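Magnesium transporter (Enterococcus faecalis, PDB 2OUX) probably transports magnesium ions across the cell membrane as a homodimer, the piece described here being its cytosolic N and CBS domains. Local coordinates at residues V223-T226 against I227-D231. Residues are numbered along the deposited sequence; the frame is centred on the assembly and turned at random.
Sequences VAQT and IRDYD. With MG (magnesium ion), chain C.
Asp229 N gives Gln225 O, one helical turn back, a bond of 2.8 Å that is close to straight, with an N-H...O angle of 163°. The side chains of the same two residues meet as well: Gln225 NE2 makes a weak, bent bond to Asp229 OD1 at 3.0 Å. A second weak but straighter one runs from NE2 to Asp229 OD2 at 3.2 Å. Amide and carboxylate planes stand 57° apart, so the two groups meet at a slant. The Gln225 side chain sets out with CG anti to the backbone N (chi1 -172°), and the bend at chi2 turns the amide toward Arg228 and Asp229 on the next turn. Its other end, OE1, takes a weak bond from Arg228 NH2 at 3.3 Å, the amide thus bridging a carboxylate and a guanidinium. The stronger partner of that guanidinium is Asp258 of the second subunit, which forms a salt bridge with NH1. This is the last part of helix 220-230, the crossover of a beta-alpha-beta unit in the second CBS domain, and Ala224 and Ile227 pack on helix 250-262. Thr226 O accepts Tyr230 N at 2.9 Å and also lies in the plane of the Tyr230 ring, at its edge, 3.3 Å from CD2. Just past the helix, Asp231 takes positive phi, and its OD1 binds a magnesium ion at 2.2 Å; Arg228 O and four waters complete the six ligands.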
# COMPACT_ATOMS: atom_id res chain seq x y z
N VAL A 223 -15.03 6.43 -0.03
CA VAL A 223 -14.07 5.40 -0.36
C VAL A 223 -12.76 5.73 0.34
O VAL A 223 -12.16 4.88 0.98
CB VAL A 223 -13.85 5.33 -1.88
CG1 VAL A 223 -12.69 4.40 -2.21
CG2 VAL A 223 -15.13 4.82 -2.52
N ALA A 224 -12.33 6.98 0.22
CA ALA A 224 -11.10 7.43 0.84
C ALA A 224 -11.16 7.20 2.35
O ALA A 224 -10.16 6.81 2.96
CB ALA A 224 -10.90 8.91 0.56
N GLN A 225 -12.33 7.43 2.95
CA GLN A 225 -12.47 7.25 4.40
C GLN A 225 -12.27 5.79 4.79
O GLN A 225 -11.68 5.49 5.84
CB GLN A 225 -13.85 7.74 4.87
CG GLN A 225 -14.01 7.78 6.39
CD GLN A 225 -12.96 8.65 7.06
OE1 GLN A 225 -12.66 9.74 6.57
NE2 GLN A 225 -12.42 8.19 8.17
N THR A 226 -12.77 4.88 3.96
CA THR A 226 -12.62 3.46 4.22
C THR A 226 -11.14 3.09 4.18
O THR A 226 -10.65 2.33 5.02
CB THR A 226 -13.40 2.62 3.16
OG1 THR A 226 -14.81 2.81 3.34
CG2 THR A 226 -13.08 1.12 3.29
N ILE A 227 -10.42 3.65 3.22
CA ILE A 227 -9.00 3.36 3.07
C ILE A 227 -8.24 3.92 4.25
O ILE A 227 -7.26 3.33 4.72
CB ILE A 227 -8.44 3.97 1.75
CG1 ILE A 227 -8.96 3.20 0.54
CG2 ILE A 227 -6.92 3.88 1.76
CD1 ILE A 227 -10.41 2.79 0.65
N ARG A 228 -8.70 5.07 4.72
CA ARG A 228 -8.10 5.77 5.84
C ARG A 228 -8.33 4.97 7.12
O ARG A 228 -7.41 4.74 7.89
CB ARG A 228 -8.73 7.16 5.94
CG ARG A 228 -7.98 8.18 6.77
CD ARG A 228 -7.99 9.55 6.07
NE ARG A 228 -9.28 9.83 5.45
CZ ARG A 228 -9.54 10.88 4.68
NH1 ARG A 228 -8.58 11.76 4.42
NH2 ARG A 228 -10.75 11.04 4.17
N ASP A 229 -9.56 4.54 7.35
CA ASP A 229 -9.87 3.77 8.56
C ASP A 229 -9.25 2.38 8.62
O ASP A 229 -8.69 2.00 9.64
CB ASP A 229 -11.38 3.63 8.71
CG ASP A 229 -12.07 4.94 9.01
OD1 ASP A 229 -11.44 5.79 9.68
OD2 ASP A 229 -13.23 5.11 8.59
N TYR A 230 -9.37 1.61 7.55
CA TYR A 230 -8.84 0.25 7.53
C TYR A 230 -7.38 0.10 7.14
O TYR A 230 -6.84 -0.99 7.14
CB TYR A 230 -9.71 -0.62 6.61
CG TYR A 230 -11.11 -0.84 7.13
CD1 TYR A 230 -11.43 -1.97 7.89
CD2 TYR A 230 -12.10 0.11 6.92
CE1 TYR A 230 -12.72 -2.14 8.41
CE2 TYR A 230 -13.38 -0.05 7.43
CZ TYR A 230 -13.68 -1.17 8.18
OH TYR A 230 -14.96 -1.31 8.68
N ASP A 231 -6.73 1.22 6.81
CA ASP A 231 -5.33 1.20 6.41
C ASP A 231 -5.07 0.16 5.30
O ASP A 231 -4.10 -0.59 5.35
CB ASP A 231 -4.44 0.90 7.62
CG ASP A 231 -4.59 1.93 8.73
OD1 ASP A 231 -4.81 3.11 8.40
OD2 ASP A 231 -4.49 1.59 9.92
MG MG C . -5.52 5.15 8.48
O HOH W 1 -6.24 4.13 10.48
O HOH W 2 -6.22 7.13 9.27
O HOH W 3 -4.36 6.02 6.93
O HOH W 4 -3.85 5.46 9.71